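Local atomic coordinates of ULam111 (Flavobacterium sp., PDB entry 5WUT), a protein that probably hydrolyses internal beta-1,3-glucosidic bonds of laminarin, as a family 16 glycoside hydrolase with a beta-jelly-roll fold. Residues Phe160-Ile165 with Phe175-Leu180; Glu128-Phe133 with Arg152-Glu157; Val111-Cys116 with Ser135-Ala140; Asp170-Phe175 with Trp194-Pro199. One frame throughout, in Å; residues are numbered along the deposited sequence.

Contact 1: Phe160-Ile165 with Phe175-Leu180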
# COMPACT_ATOMS: atom_id res chain seq x y z
N PHE A 160 -0.07 14.02 4.95
CA PHE A 160 1.14 13.69 4.18
C PHE A 160 1.26 12.18 3.95
O PHE A 160 0.89 11.38 4.81
CB PHE A 160 2.39 14.21 4.90
CG PHE A 160 2.59 15.70 4.76
CD1 PHE A 160 1.83 16.58 5.53
CD2 PHE A 160 3.50 16.22 3.85
CE1 PHE A 160 1.98 17.96 5.39
CE2 PHE A 160 3.66 17.60 3.70
CZ PHE A 160 2.90 18.47 4.49
N HIS A 161 1.76 11.81 2.77
CA HIS A 161 2.07 10.42 2.46
C HIS A 161 3.47 10.31 1.91
O HIS A 161 4.08 11.30 1.51
CB HIS A 161 1.07 9.85 1.46
CG HIS A 161 -0.33 9.80 1.99
ND1 HIS A 161 -0.90 8.64 2.48
CD2 HIS A 161 -1.26 10.77 2.13
CE1 HIS A 161 -2.12 8.90 2.90
NE2 HIS A 161 -2.37 10.19 2.69
N LEU A 162 3.97 9.08 1.87
CA LEU A 162 5.31 8.79 1.38
C LEU A 162 5.25 8.18 -0.01
O LEU A 162 4.44 7.27 -0.28
CB LEU A 162 6.05 7.84 2.32
CG LEU A 162 6.16 8.26 3.78
CD1 LEU A 162 6.91 7.17 4.54
CD2 LEU A 162 6.86 9.59 3.93
N TYR A 163 6.10 8.68 -0.90
CA TYR A 163 6.20 8.20 -2.27
C TYR A 163 7.65 7.86 -2.52
O TYR A 163 8.50 8.71 -2.32
CB TYR A 163 5.72 9.27 -3.25
CG TYR A 163 4.31 9.77 -2.99
CD1 TYR A 163 4.06 10.76 -2.04
CD2 TYR A 163 3.24 9.28 -3.73
CE1 TYR A 163 2.76 11.21 -1.81
CE2 TYR A 163 1.96 9.73 -3.51
CZ TYR A 163 1.71 10.70 -2.56
OH TYR A 163 0.41 11.15 -2.35
N ALA A 164 7.94 6.62 -2.92
CA ALA A 164 9.34 6.22 -3.02
C ALA A 164 9.61 5.23 -4.14
O ALA A 164 8.69 4.58 -4.65
CB ALA A 164 9.80 5.63 -1.69
N ILE A 165 10.88 5.13 -4.52
CA ILE A 165 11.34 4.06 -5.40
C ILE A 165 12.55 3.38 -4.80
O ILE A 165 13.33 4.00 -4.07
CB ILE A 165 11.71 4.56 -6.82
CG1 ILE A 165 12.74 5.69 -6.76
CG2 ILE A 165 10.46 5.01 -7.55
CD1 ILE A 165 13.29 6.08 -8.13
N PHE A 175 6.92 2.48 -4.13
CA PHE A 175 6.25 2.35 -2.84
C PHE A 175 5.41 3.55 -2.49
O PHE A 175 5.83 4.70 -2.68
CB PHE A 175 7.27 2.13 -1.70
CG PHE A 175 8.23 1.01 -1.93
CD1 PHE A 175 9.35 1.18 -2.73
CD2 PHE A 175 8.06 -0.21 -1.28
CE1 PHE A 175 10.24 0.14 -2.93
CE2 PHE A 175 8.95 -1.24 -1.46
CZ PHE A 175 10.05 -1.08 -2.29
N VAL A 176 4.22 3.31 -1.96
CA VAL A 176 3.45 4.38 -1.36
C VAL A 176 3.18 3.99 0.08
O VAL A 176 2.73 2.87 0.34
CB VAL A 176 2.14 4.64 -2.12
CG1 VAL A 176 1.38 5.80 -1.48
CG2 VAL A 176 2.45 4.97 -3.57
N ASP A 177 3.51 4.89 1.01
CA ASP A 177 3.41 4.61 2.44
C ASP A 177 4.03 3.27 2.78
O ASP A 177 3.49 2.49 3.56
CB ASP A 177 1.94 4.67 2.89
CG ASP A 177 1.35 6.07 2.77
OD1 ASP A 177 2.10 7.06 2.86
OD2 ASP A 177 0.14 6.18 2.59
N ASN A 178 5.19 3.03 2.16
CA ASN A 178 6.03 1.85 2.42
C ASN A 178 5.43 0.56 1.89
O ASN A 178 5.94 -0.52 2.20
CB ASN A 178 6.32 1.72 3.91
CG ASN A 178 7.06 2.92 4.47
OD1 ASN A 178 8.11 3.29 3.97
ND2 ASN A 178 6.51 3.53 5.51
N ILE A 179 4.35 0.65 1.11
CA ILE A 179 3.77 -0.53 0.46
C ILE A 179 4.22 -0.64 -1.00
O ILE A 179 4.06 0.29 -1.77
CB ILE A 179 2.25 -0.50 0.56
CG1 ILE A 179 1.87 -0.58 2.04
CG2 ILE A 179 1.65 -1.64 -0.25
CD1 ILE A 179 0.41 -0.51 2.30
N LEU A 180 4.82 -1.77 -1.37
CA LEU A 180 5.24 -1.97 -2.75
C LEU A 180 4.02 -2.07 -3.66
O LEU A 180 3.22 -3.00 -3.52
CB LEU A 180 6.10 -3.22 -2.89
CG LEU A 180 6.56 -3.57 -4.31
CD1 LEU A 180 7.46 -2.49 -4.83
CD2 LEU A 180 7.29 -4.91 -4.28
O HOH W 1 6.64 4.80 0.41
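H161 reaches across the hairpin of strands 161-167 and 172-176 to D177, which stands in the turn after the second strand. The imidazole meets the carboxylate from CB outward. CB lies 3.3 Å from D177 OD1; chi1 (-64°) sets CG anti to the carbonyl carbon, and the ring, turned about chi2, has the carboxylate at its edge. ND1 donates to D177 OD2 at 2.7 Å, a straight bond in the ring plane that uses the syn lone pair. CE1 passes OD2 at 3.5 Å, and NE2, at the far side of the ring, makes weak bonds to the carbonyls of T155 and Q158. D177 OD1 is taken by L162 N at 2.9 Å, while D177 N returns a bond to L162 O. The carboxylate thus holds both the ring and the strand. An alanine in place of D177 would probably leave H161 ND1 and L162 N without their acceptors and the imidazole freer to turn. Further along, A164 and F175 form the hydrogen-bonded antiparallel pair, and V176 to I179 make a type I' turn into strand 179-184. Strand 161-167 sits between 172-176 and 83-90, Y163 packs on strand 118-123, and I179 of the second subunit meets I179 here.

Contact 2: Glu128-Phe133 with Arg152-Glu157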
# COMPACT_ATOMS: atom_id res chain seq x y z
N GLU A 128 -9.28 12.61 -10.77
CA GLU A 128 -9.47 11.22 -10.35
C GLU A 128 -9.05 11.05 -8.89
O GLU A 128 -7.94 10.59 -8.61
CB GLU A 128 -8.67 10.26 -11.22
CG GLU A 128 -9.09 10.17 -12.67
CD GLU A 128 -8.33 9.08 -13.41
OE1 GLU A 128 -8.13 8.00 -12.80
OE2 GLU A 128 -7.92 9.31 -14.57
N PRO A 129 -9.94 11.42 -7.96
CA PRO A 129 -9.58 11.33 -6.54
C PRO A 129 -9.27 9.90 -6.12
O PRO A 129 -9.74 8.95 -6.77
CB PRO A 129 -10.82 11.84 -5.82
CG PRO A 129 -11.55 12.67 -6.84
CD PRO A 129 -11.26 12.03 -8.17
N HIS A 130 -8.49 9.77 -5.05
CA HIS A 130 -8.25 8.47 -4.42
C HIS A 130 -7.43 7.52 -5.28
O HIS A 130 -7.49 6.31 -5.08
CB HIS A 130 -9.58 7.80 -4.04
CG HIS A 130 -10.52 8.69 -3.30
ND1 HIS A 130 -10.09 9.65 -2.41
CD2 HIS A 130 -11.87 8.76 -3.32
CE1 HIS A 130 -11.14 10.28 -1.91
NE2 HIS A 130 -12.23 9.76 -2.44
N MET A 131 -6.69 8.07 -6.25
CA MET A 131 -5.83 7.28 -7.12
C MET A 131 -4.47 7.94 -7.25
O MET A 131 -4.38 9.17 -7.31
CB MET A 131 -6.43 7.13 -8.54
CG MET A 131 -7.81 6.53 -8.62
SD MET A 131 -7.80 4.76 -8.27
CE MET A 131 -9.47 4.56 -7.65
N VAL A 132 -3.41 7.13 -7.28
CA VAL A 132 -2.10 7.63 -7.70
C VAL A 132 -1.54 6.75 -8.80
O VAL A 132 -1.97 5.60 -8.98
CB VAL A 132 -1.10 7.69 -6.55
CG1 VAL A 132 -1.62 8.59 -5.45
CG2 VAL A 132 -0.81 6.29 -6.03
N PHE A 133 -0.57 7.28 -9.54
CA PHE A 133 0.01 6.57 -10.67
C PHE A 133 1.51 6.49 -10.48
O PHE A 133 2.11 7.43 -9.97
CB PHE A 133 -0.32 7.30 -11.98
CG PHE A 133 -1.80 7.49 -12.21
CD1 PHE A 133 -2.49 8.54 -11.62
CD2 PHE A 133 -2.50 6.61 -13.02
CE1 PHE A 133 -3.85 8.71 -11.83
CE2 PHE A 133 -3.86 6.78 -13.23
CZ PHE A 133 -4.53 7.83 -12.64
N ARG A 152 -5.27 2.47 -6.06
CA ARG A 152 -6.34 3.08 -5.29
C ARG A 152 -5.97 3.27 -3.83
O ARG A 152 -5.56 2.33 -3.15
CB ARG A 152 -7.61 2.25 -5.39
CG ARG A 152 -8.69 2.78 -4.48
CD ARG A 152 -9.99 2.00 -4.61
NE ARG A 152 -10.87 2.28 -3.49
CZ ARG A 152 -11.98 1.60 -3.23
NH1 ARG A 152 -12.34 0.60 -4.03
NH2 ARG A 152 -12.73 1.91 -2.18
N ILE A 153 -6.14 4.50 -3.35
CA ILE A 153 -5.84 4.85 -1.96
C ILE A 153 -6.85 5.91 -1.54
O ILE A 153 -6.70 7.08 -1.88
CB ILE A 153 -4.39 5.40 -1.79
CG1 ILE A 153 -3.36 4.47 -2.45
CG2 ILE A 153 -4.08 5.65 -0.33
CD1 ILE A 153 -1.90 4.91 -2.34
N ASP A 154 -7.90 5.51 -0.82
CA ASP A 154 -8.99 6.46 -0.56
C ASP A 154 -8.61 7.59 0.39
O ASP A 154 -9.31 8.60 0.47
CB ASP A 154 -10.21 5.74 0.00
CG ASP A 154 -10.94 4.93 -1.04
OD1 ASP A 154 -10.52 4.95 -2.22
OD2 ASP A 154 -11.93 4.28 -0.68
N THR A 155 -7.51 7.42 1.11
CA THR A 155 -7.03 8.41 2.06
C THR A 155 -5.93 9.32 1.50
O THR A 155 -5.38 10.11 2.25
CB THR A 155 -6.44 7.74 3.32
OG1 THR A 155 -5.44 6.79 2.91
CG2 THR A 155 -7.52 7.01 4.09
N ILE A 156 -5.62 9.22 0.21
CA ILE A 156 -4.40 9.88 -0.26
C ILE A 156 -4.46 11.42 -0.16
O ILE A 156 -3.43 12.07 0.01
CB ILE A 156 -4.07 9.47 -1.73
CG1 ILE A 156 -2.58 9.71 -2.05
CG2 ILE A 156 -4.99 10.16 -2.75
CD1 ILE A 156 -1.63 8.74 -1.34
N GLU A 157 -5.66 11.98 -0.22
CA GLU A 157 -5.83 13.42 -0.10
C GLU A 157 -5.68 13.91 1.35
O GLU A 157 -5.61 15.12 1.59
CB GLU A 157 -7.19 13.85 -0.65
CG GLU A 157 -7.35 13.74 -2.16
CD GLU A 157 -7.80 12.36 -2.62
OE1 GLU A 157 -8.07 11.49 -1.75
OE2 GLU A 157 -7.90 12.15 -3.85
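E157 OE2 is gripped by H130 N, at 2.7 Å through its syn lone pair, and by Y124 OH. The other oxygen, OE1, takes H130 ND1 at 2.8 Å, a more bent bond of 135° at the hydrogen, so one carboxylate spans the backbone and the ring of the same residue. Ring and carboxylate planes stand 81° apart. The setting is a type II turn, E128 to M131, that leads into strand 131-137 of the jelly roll; H130 has the positive phi expected at the third position of such a turn. P129 CB covers the centre of one imidazole face, and D154 CB lies over a face as well. The backbones are joined by I153 N donating to H130 O at 2.8 Å, next to the antiparallel, non-hydrogen-bonded pair of M131 and R152. Beyond the turn the contact becomes apolar: V132 CG1 meets I156 CG1 at 3.7 Å, and V132 CG2 approaches I153 CD1. R152 itself is held side-on by D154, NE going to OD1 and NH2 to OD2 in a salt bridge, which holds its guanidinium against D154. R152 also packs on F175 of the second subunit, putting this loop at the dimer interface. The bend of M131 at chi2 (-72°) sets SD 3.7 Å from R152 CA, and CE, beyond it, lies against the aliphatic part of the arginine, 3.7 Å from R152 CG.

Contact 3: Val111-Cys116 with Ser135-Ala140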
# COMPACT_ATOMS: atom_id res chain seq x y z
N VAL A 111 20.38 13.10 -25.79
CA VAL A 111 19.55 12.10 -26.46
C VAL A 111 18.07 12.47 -26.49
O VAL A 111 17.30 11.85 -27.23
CB VAL A 111 19.69 10.69 -25.80
CG1 VAL A 111 21.15 10.29 -25.70
CG2 VAL A 111 19.02 10.66 -24.43
N GLY A 112 17.68 13.47 -25.71
CA GLY A 112 16.29 13.90 -25.67
C GLY A 112 15.37 12.96 -24.90
O GLY A 112 15.79 11.91 -24.42
N TRP A 113 14.13 13.39 -24.74
CA TRP A 113 13.04 12.56 -24.22
C TRP A 113 12.32 11.96 -25.42
O TRP A 113 12.09 12.67 -26.40
CB TRP A 113 12.08 13.41 -23.36
CG TRP A 113 10.97 12.65 -22.70
CD1 TRP A 113 10.94 12.21 -21.41
CD2 TRP A 113 9.72 12.26 -23.28
NE1 TRP A 113 9.77 11.55 -21.16
CE2 TRP A 113 8.99 11.57 -22.29
CE3 TRP A 113 9.15 12.42 -24.55
CZ2 TRP A 113 7.72 11.05 -22.51
CZ3 TRP A 113 7.86 11.89 -24.78
CH2 TRP A 113 7.17 11.21 -23.77
N PRO A 114 11.93 10.68 -25.35
CA PRO A 114 11.96 9.78 -24.20
C PRO A 114 13.18 8.89 -24.07
O PRO A 114 13.20 8.07 -23.15
CB PRO A 114 10.73 8.90 -24.44
CG PRO A 114 10.76 8.71 -25.93
CD PRO A 114 11.18 10.07 -26.47
N GLN A 115 14.17 9.01 -24.94
CA GLN A 115 15.32 8.10 -24.88
C GLN A 115 16.03 8.19 -23.53
O GLN A 115 16.56 7.19 -23.02
CB GLN A 115 16.30 8.39 -26.02
CG GLN A 115 17.54 7.50 -26.04
CD GLN A 115 17.25 6.08 -26.51
OE1 GLN A 115 16.27 5.83 -27.22
NE2 GLN A 115 18.10 5.14 -26.12
N CYS A 116 16.03 9.38 -22.95
CA CYS A 116 16.71 9.62 -21.68
C CYS A 116 16.08 8.85 -20.53
O CYS A 116 16.74 8.57 -19.53
CB CYS A 116 16.71 11.11 -21.34
SG CYS A 116 15.05 11.81 -21.14
N SER A 135 4.89 5.24 -12.86
CA SER A 135 5.13 4.97 -14.27
C SER A 135 6.58 5.14 -14.69
O SER A 135 7.36 5.82 -14.01
CB SER A 135 4.29 5.89 -15.16
OG SER A 135 2.98 6.07 -14.67
N LEU A 136 6.88 4.57 -15.85
CA LEU A 136 8.15 4.78 -16.56
C LEU A 136 7.84 5.25 -17.98
O LEU A 136 6.87 4.81 -18.56
CB LEU A 136 8.98 3.50 -16.64
CG LEU A 136 9.57 2.89 -15.37
CD1 LEU A 136 10.24 3.90 -14.46
CD2 LEU A 136 8.51 2.11 -14.65
N HIS A 137 8.68 6.14 -18.51
CA HIS A 137 8.63 6.50 -19.92
C HIS A 137 10.01 6.27 -20.51
O HIS A 137 11.02 6.67 -19.93
CB HIS A 137 8.22 7.96 -20.12
CG HIS A 137 6.87 8.26 -19.59
ND1 HIS A 137 5.75 8.33 -20.40
CD2 HIS A 137 6.44 8.49 -18.33
CE1 HIS A 137 4.69 8.59 -19.66
NE2 HIS A 137 5.08 8.69 -18.39
N THR A 138 10.04 5.57 -21.64
CA THR A 138 11.27 5.19 -22.32
C THR A 138 11.01 5.19 -23.83
O THR A 138 9.87 5.34 -24.25
CB THR A 138 11.72 3.78 -21.92
OG1 THR A 138 10.73 2.85 -22.36
CG2 THR A 138 11.86 3.64 -20.42
N THR A 139 12.04 4.95 -24.63
CA THR A 139 11.80 4.78 -26.06
C THR A 139 10.83 3.62 -26.32
O THR A 139 9.93 3.72 -27.17
CB THR A 139 13.11 4.55 -26.82
OG1 THR A 139 13.80 5.79 -26.91
CG2 THR A 139 12.85 4.02 -28.23
N ALA A 140 10.98 2.54 -25.57
CA ALA A 140 10.11 1.37 -25.74
C ALA A 140 8.63 1.66 -25.43
O ALA A 140 7.75 1.11 -26.09
CB ALA A 140 10.62 0.20 -24.87
O HOH W 2 14.85 4.79 -23.61
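P114 follows a cis peptide bond, and the kinked backbone brings P114 O near the end of strand 131-137, where T138 CA makes a CA-H...O contact with it at 3.6 Å. No direct backbone hydrogen bond joins the two segments; water 2 instead accepts from T139 N at 3.0 Å, with Q115 O at a similar distance from it. Among the side chains, P114 does the close packing: its CB faces T138 O at 3.7 Å, and it also lies over the centre of one face of its neighbour W113. The indole has CG anti to the backbone N (chi1 -176°), and its six-membered ring comes obliquely upon H137, with CZ2 3.9 Å from H137 CB and the two ring planes 42° apart. W113 NE1 bonds to E118 OE1 and H137 ND1 pairs with G143 N, so these nitrogens are used elsewhere. Further out, Q115 bends at chi2 and offers OE1 to T139 OG1; the modelled length of 2.5 Å is very short and its exact value doubtful. Q115 NE2 goes to E191 OE2, so both ends of that amide are occupied. The contact pins the loop after helix 108-111 to the loop after strand 131-137, beside strand 118-123, which bears the E-x-D-x-x-E sequence typical of the family 16 active-site cleft; W113, bonded to E118, is therefore probably part of that cleft's wall.

Contact 4: Asp170-Phe175 with Trp194-Pro199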
# COMPACT_ATOMS: atom_id res chain seq x y z
N ASP A 170 18.84 -3.71 -11.82
CA ASP A 170 17.99 -4.81 -12.28
C ASP A 170 16.49 -4.52 -12.24
O ASP A 170 15.72 -5.12 -12.98
CB ASP A 170 18.27 -6.06 -11.45
CG ASP A 170 19.67 -6.60 -11.66
OD1 ASP A 170 20.12 -6.70 -12.83
OD2 ASP A 170 20.33 -6.88 -10.65
N LYS A 171 16.06 -3.62 -11.36
CA LYS A 171 14.64 -3.36 -11.26
C LYS A 171 14.30 -2.02 -10.63
O LYS A 171 15.13 -1.39 -9.96
CB LYS A 171 13.93 -4.48 -10.49
CG LYS A 171 14.46 -4.69 -9.12
CD LYS A 171 13.54 -5.60 -8.33
CE LYS A 171 14.14 -5.91 -6.99
NZ LYS A 171 14.13 -4.71 -6.10
N MET A 172 13.05 -1.61 -10.85
CA MET A 172 12.51 -0.39 -10.28
C MET A 172 11.27 -0.74 -9.47
O MET A 172 10.25 -1.15 -10.04
CB MET A 172 12.15 0.59 -11.40
CG MET A 172 11.91 2.02 -10.94
SD MET A 172 13.47 2.89 -10.68
CE MET A 172 14.08 3.05 -12.35
N ASP A 173 11.36 -0.60 -8.15
CA ASP A 173 10.23 -0.83 -7.25
C ASP A 173 9.62 0.50 -6.83
O ASP A 173 10.37 1.44 -6.51
CB ASP A 173 10.65 -1.58 -5.98
CG ASP A 173 10.95 -3.05 -6.19
OD1 ASP A 173 11.78 -3.58 -5.42
OD2 ASP A 173 10.37 -3.70 -7.07
N PHE A 174 8.30 0.59 -6.79
CA PHE A 174 7.62 1.81 -6.37
C PHE A 174 6.82 1.57 -5.10
O PHE A 174 6.12 0.55 -5.00
CB PHE A 174 6.67 2.31 -7.47
CG PHE A 174 7.35 2.73 -8.76
CD1 PHE A 174 7.83 1.78 -9.65
CD2 PHE A 174 7.43 4.08 -9.11
CE1 PHE A 174 8.44 2.18 -10.86
CE2 PHE A 174 8.02 4.48 -10.30
CZ PHE A 174 8.53 3.53 -11.17
N PHE A 175 6.92 2.48 -4.13
CA PHE A 175 6.25 2.35 -2.84
C PHE A 175 5.41 3.55 -2.49
O PHE A 175 5.83 4.70 -2.68
CB PHE A 175 7.27 2.13 -1.70
CG PHE A 175 8.23 1.01 -1.93
CD1 PHE A 175 9.35 1.18 -2.73
CD2 PHE A 175 8.06 -0.21 -1.28
CE1 PHE A 175 10.24 0.14 -2.93
CE2 PHE A 175 8.95 -1.24 -1.46
CZ PHE A 175 10.05 -1.08 -2.29
N TRP A 194 15.49 0.14 -21.11
CA TRP A 194 16.06 0.43 -19.79
C TRP A 194 17.16 1.48 -19.87
O TRP A 194 18.35 1.15 -19.88
CB TRP A 194 16.61 -0.86 -19.17
CG TRP A 194 17.10 -0.75 -17.74
CD1 TRP A 194 18.38 -0.54 -17.33
CD2 TRP A 194 16.31 -0.90 -16.55
NE1 TRP A 194 18.44 -0.54 -15.96
CE2 TRP A 194 17.18 -0.75 -15.46
CE3 TRP A 194 14.96 -1.14 -16.31
CZ2 TRP A 194 16.74 -0.84 -14.13
CZ3 TRP A 194 14.52 -1.23 -15.00
CH2 TRP A 194 15.42 -1.07 -13.92
N PRO A 195 16.76 2.75 -19.95
CA PRO A 195 17.72 3.85 -19.90
C PRO A 195 18.12 4.20 -18.47
O PRO A 195 18.51 5.34 -18.23
CB PRO A 195 16.95 5.01 -20.53
CG PRO A 195 15.51 4.72 -20.13
CD PRO A 195 15.39 3.22 -20.24
N TYR A 196 17.99 3.26 -17.54
CA TYR A 196 18.10 3.60 -16.12
C TYR A 196 19.44 3.25 -15.47
O TYR A 196 19.52 3.18 -14.24
CB TYR A 196 16.94 2.94 -15.35
CG TYR A 196 15.61 3.43 -15.87
CD1 TYR A 196 15.21 4.74 -15.67
CD2 TYR A 196 14.76 2.60 -16.59
CE1 TYR A 196 14.01 5.22 -16.17
CE2 TYR A 196 13.54 3.07 -17.09
CZ TYR A 196 13.17 4.39 -16.87
OH TYR A 196 11.98 4.87 -17.37
N ASP A 197 20.48 3.04 -16.27
CA ASP A 197 21.83 2.85 -15.75
C ASP A 197 22.66 4.11 -15.99
O ASP A 197 23.73 4.07 -16.61
CB ASP A 197 22.49 1.62 -16.37
CG ASP A 197 21.72 0.34 -16.09
OD1 ASP A 197 21.20 0.18 -14.97
OD2 ASP A 197 21.67 -0.52 -17.00
N GLN A 198 22.13 5.23 -15.51
CA GLN A 198 22.79 6.53 -15.59
C GLN A 198 22.24 7.37 -14.45
O GLN A 198 21.22 7.02 -13.85
CB GLN A 198 22.53 7.20 -16.93
CG GLN A 198 21.06 7.50 -17.16
CD GLN A 198 20.80 8.49 -18.28
OE1 GLN A 198 21.61 9.38 -18.55
NE2 GLN A 198 19.67 8.31 -18.95
N PRO A 199 22.90 8.50 -14.14
CA PRO A 199 22.30 9.40 -13.15
C PRO A 199 21.00 10.01 -13.66
O PRO A 199 20.83 10.17 -14.88
CB PRO A 199 23.38 10.48 -12.95
CG PRO A 199 24.66 9.87 -13.50
CD PRO A 199 24.20 8.98 -14.62
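W194 and Y196 meet the start of strand 172-176 by van der Waals contact; no hydrogen bond crosses between the segments. They belong to the long loop between strands 179-184 and 200-208, which folds against the beginning of strand 172-176 in the jelly roll. Taking the backbone packing first, the indole leads with CH2, which lies 3.6 Å from K171 CA, while M172 N stands at the ring edge, near its plane. The second kind is CH-pi: M172, bent at chi2 and chi3, places its methyl CE over one face of the Y196 ring, 4.1 Å from the centroid and 23° off the normal. P195 CG covers the opposite face, so the phenol is sandwiched between a methyl and a proline. Polar and cation-pi contacts hold these rings from within the loop or from further off. W194 NE1 donates to D197 OD1 at 3.0 Å, an oxygen that also takes Y82 OH; K189 adds a cation-pi contact to the indole, and Y196 OH bonds to E118 O. An alanine at W194 would probably open a gap against K171, leave D197 OD1 without its indole donor and strip K189 of its aromatic partner. On the strand, K171 has its own salt bridge, NZ to D173 OD1 at 2.7 Å. Inside the loop, Y196 CB rests on one face of the W194 indole, 3.7 Å above its plane and offset toward the rim.

In the fold
Contact 4 is buried and contacts 1 and 2 partly so, whereas contact 3 lies at the surface. Contacts 1 and 4 share F175 and strand 172-176, but one pairs that strand through backbone bonds, with a carboxylate in the following turn, and the other packs a loop on it through aromatic rings, a methyl and backbone atoms, with no hydrogen bond across. Contacts 2 and 3 use the two ends of strand 131-137, their centres about 26 Å apart: a histidine-glutamate grip at one end, a cis-proline and a bridging water at the other. Contacts 1 and 2 touch where V176 packs on I153, and both reach the second subunit, as does contact 4. Contacts 3 and 4 meet through Y196, near strand 118-123.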